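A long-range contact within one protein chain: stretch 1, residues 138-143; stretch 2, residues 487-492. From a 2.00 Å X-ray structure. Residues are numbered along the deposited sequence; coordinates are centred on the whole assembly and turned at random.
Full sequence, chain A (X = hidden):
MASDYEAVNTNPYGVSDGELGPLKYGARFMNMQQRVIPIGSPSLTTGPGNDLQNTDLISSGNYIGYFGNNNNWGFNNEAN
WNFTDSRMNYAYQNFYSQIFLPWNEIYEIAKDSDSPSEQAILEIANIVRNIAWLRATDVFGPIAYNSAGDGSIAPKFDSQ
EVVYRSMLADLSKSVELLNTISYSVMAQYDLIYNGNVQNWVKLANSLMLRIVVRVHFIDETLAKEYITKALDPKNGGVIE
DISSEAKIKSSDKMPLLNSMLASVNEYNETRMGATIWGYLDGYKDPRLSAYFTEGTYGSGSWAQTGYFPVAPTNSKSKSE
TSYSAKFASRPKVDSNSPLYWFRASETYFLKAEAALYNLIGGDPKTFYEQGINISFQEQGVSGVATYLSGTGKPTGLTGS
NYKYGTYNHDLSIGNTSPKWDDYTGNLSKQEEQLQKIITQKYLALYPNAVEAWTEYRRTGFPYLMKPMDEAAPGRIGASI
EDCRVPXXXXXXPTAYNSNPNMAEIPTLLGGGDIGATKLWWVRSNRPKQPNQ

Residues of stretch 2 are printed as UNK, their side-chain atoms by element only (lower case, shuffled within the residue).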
# COMPACT_ATOMS: atom_id res chain seq x y z
N ASP A 138 0.90 6.83 7.48
CA ASP A 138 1.77 6.83 6.31
C ASP A 138 1.23 7.71 5.19
O ASP A 138 1.96 8.10 4.29
CB ASP A 138 1.99 5.41 5.80
CG ASP A 138 2.85 4.59 6.75
OD1 ASP A 138 3.50 5.20 7.63
OD2 ASP A 138 2.89 3.34 6.61
N VAL A 139 -0.06 8.03 5.27
CA VAL A 139 -0.68 8.88 4.27
C VAL A 139 -0.72 10.35 4.71
O VAL A 139 -0.41 11.23 3.92
CB VAL A 139 -2.12 8.40 3.96
CG1 VAL A 139 -2.88 9.48 3.20
CG2 VAL A 139 -2.07 7.13 3.13
N PHE A 140 -1.10 10.61 5.97
CA PHE A 140 -1.19 11.98 6.48
C PHE A 140 -0.02 12.44 7.35
O PHE A 140 0.28 13.64 7.41
CB PHE A 140 -2.47 12.18 7.31
CG PHE A 140 -3.75 12.06 6.53
CD1 PHE A 140 -4.43 10.85 6.48
CD2 PHE A 140 -4.30 13.16 5.89
CE1 PHE A 140 -5.64 10.74 5.80
CE2 PHE A 140 -5.51 13.06 5.20
CZ PHE A 140 -6.18 11.85 5.15
N GLY A 141 0.61 11.50 8.04
CA GLY A 141 1.70 11.85 8.94
C GLY A 141 1.19 11.75 10.37
O GLY A 141 0.99 10.65 10.88
N PRO A 142 0.96 12.89 11.05
CA PRO A 142 0.46 12.89 12.43
C PRO A 142 -0.99 12.43 12.47
O PRO A 142 -1.78 12.77 11.60
CB PRO A 142 0.56 14.36 12.84
CG PRO A 142 1.56 14.95 11.88
CD PRO A 142 1.24 14.26 10.59
N ILE A 143 -1.35 11.64 13.48
CA ILE A 143 -2.72 11.16 13.65
C ILE A 143 -3.02 11.03 15.14
O ILE A 143 -2.10 10.97 15.97
CB ILE A 143 -2.95 9.77 12.99
CG1 ILE A 143 -2.05 8.73 13.65
CG2 ILE A 143 -2.69 9.85 11.49
CD1 ILE A 143 -2.40 7.29 13.27
N UNK A 487 4.04 13.79 -1.51
CA UNK A 487 4.76 13.24 -0.37
C UNK A 487 3.77 12.79 0.71
O UNK A 487 4.11 12.02 1.61
o UNK A 487 7.93 12.62 -0.11
c UNK A 487 7.90 13.60 -0.90
c UNK A 487 5.71 14.28 0.23
o UNK A 487 8.68 13.71 -1.87
c UNK A 487 6.88 14.70 -0.67
N UNK A 488 2.53 13.29 0.63
CA UNK A 488 1.51 12.96 1.62
C UNK A 488 0.20 13.63 1.24
O UNK A 488 0.17 14.51 0.38
c UNK A 488 0.43 16.44 5.56
n UNK A 488 -0.51 16.29 6.49
c UNK A 488 1.92 13.50 2.99
n UNK A 488 0.41 17.52 4.79
c UNK A 488 2.44 15.57 4.42
n UNK A 488 1.37 15.51 5.41
c UNK A 488 2.03 15.04 3.04
N UNK A 489 -0.89 13.19 1.88
CA UNK A 489 -2.19 13.81 1.67
C UNK A 489 -2.18 14.93 2.71
O UNK A 489 -1.43 14.85 3.69
c UNK A 489 -3.40 12.28 -0.44
c UNK A 489 -5.51 10.51 -0.05
c UNK A 489 -3.33 12.84 2.03
c UNK A 489 -3.94 11.59 -1.52
c UNK A 489 -3.91 12.10 0.85
c UNK A 489 -4.96 11.21 1.03
c UNK A 489 -4.99 10.70 -1.33
N UNK A 490 -2.98 15.97 2.52
CA UNK A 490 -3.04 17.04 3.51
C UNK A 490 -4.41 16.92 4.16
O UNK A 490 -5.34 16.39 3.56
c UNK A 490 -4.13 20.36 1.79
c UNK A 490 -5.76 22.01 0.95
n UNK A 490 -5.07 23.01 1.49
c UNK A 490 -2.91 18.42 2.86
n UNK A 490 -6.89 22.27 0.29
n UNK A 490 -5.34 20.76 1.07
c UNK A 490 -4.14 18.87 2.08
N UNK A 491 -4.53 17.39 5.40
CA UNK A 491 -5.82 17.34 6.08
C UNK A 491 -6.72 18.39 5.45
O UNK A 491 -6.23 19.34 4.83
c UNK A 491 -5.65 17.63 7.57
c UNK A 491 -2.89 15.68 9.30
c UNK A 491 -5.56 15.36 8.63
c UNK A 491 -4.88 14.33 9.28
c UNK A 491 -3.54 14.49 9.61
c UNK A 491 -4.92 16.55 8.31
c UNK A 491 -3.58 16.70 8.65
N UNK A 492 -8.02 18.21 5.60
CA UNK A 492 -8.99 19.16 5.08
C UNK A 492 -8.89 20.43 5.93
O UNK A 492 -9.05 20.37 7.15
c UNK A 492 -10.40 18.57 5.16

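Position 487 carries five side-chain atoms, three carbons in an unbranched run with two oxygens on the third. Its closest approach to stretch 1 is CB to Val139 O, 7.8 Å, so it touches nothing there. A carboxylate at the end of two methylenes identifies Glu487. Both carboxylate oxygens are hydrogen-bonded elsewhere in the structure.

Position 488 has seven side-chain atoms: three carbons, a nitrogen, then a carbon bearing two more nitrogens. The chain nitrogen and one terminal nitrogen each lie 2.9 Å from Phe140 O, which sits at the edge of the planar terminal group, near its plane. That group is a guanidinium, and the residue is Arg488. With chi1 at 63° (p) and chi2 at 180° (t), the chain extends to the end of the helix in stretch 1. Both NE and NH2 of Arg488 donate to Phe140 O, with N-H...O angles of 147° and 146°. One carbonyl thus receives two hydrogen bonds from the same group, and the matched angles fit an oxygen placed between the two N-H directions. Arg488 NH1 is satisfied elsewhere in the structure.

At position 489 the seven side-chain atoms are all carbon, one followed by a six-membered ring without a hydroxyl. The CA-to-CB bond points toward stretch 1. CB sits over one face of the Phe140 ring, 4.2 Å from its centroid and 27° off the normal, a CH-pi contact, and a ring carbon packs 3.5 Å from Val139 CG1. The backbone contributes as well: N donates to Val139 O at 2.9 Å and 168°, a nearly straight hydrogen bond. The residue is Phe489, and the ring carbon is CD2.

Position 490 repeats the pattern of three carbons, one nitrogen and a carbon with two nitrogens. Here, however, CA-to-CB points away, and the closest approach of the side chain is CB to Phe140 CD2, 6.2 Å. The backbone makes the contact instead: O lies 3.7 Å from Phe140 CE2, at the edge of that ring. The guanidinium identifies Arg490.

Position 491 again shows one carbon and a ring of six. This ring and that of Phe140 form an offset stack, with centroids 4.8 Å apart and planes 16° from parallel. One ring carbon reaches 3.4 Å from Phe140 CB and 3.2 Å from Pro142 O, which approaches the ring edge but has no hydrogen-bond partner in the model. The residue is Phe491, and that carbon is CZ. CA-to-CB runs sideways, but with chi1 at -69° (m) the end of the side chain comes nearer.

Position 492 has a single side-chain carbon; this CB is 7.4 Å from Phe140 CE2, too far for contact. A lone methyl gives Ala492.

The contact buries 376 Å² in total and joins polar anchoring to aromatic packing. Carbonyls of Val139 and Phe140, in the last residues of the helix, accept hydrogen bonds from Phe489 N and the Arg488 guanidinium respectively. Phe140, the residue most covered by the other stretch, meets Phe489 CB over one face of its ring and stacks with Phe491. Gly141 then leaves the helix with positive phi, at backbone angles that themselves call for glycine.

Stretch 2 487-492: ERFRFA
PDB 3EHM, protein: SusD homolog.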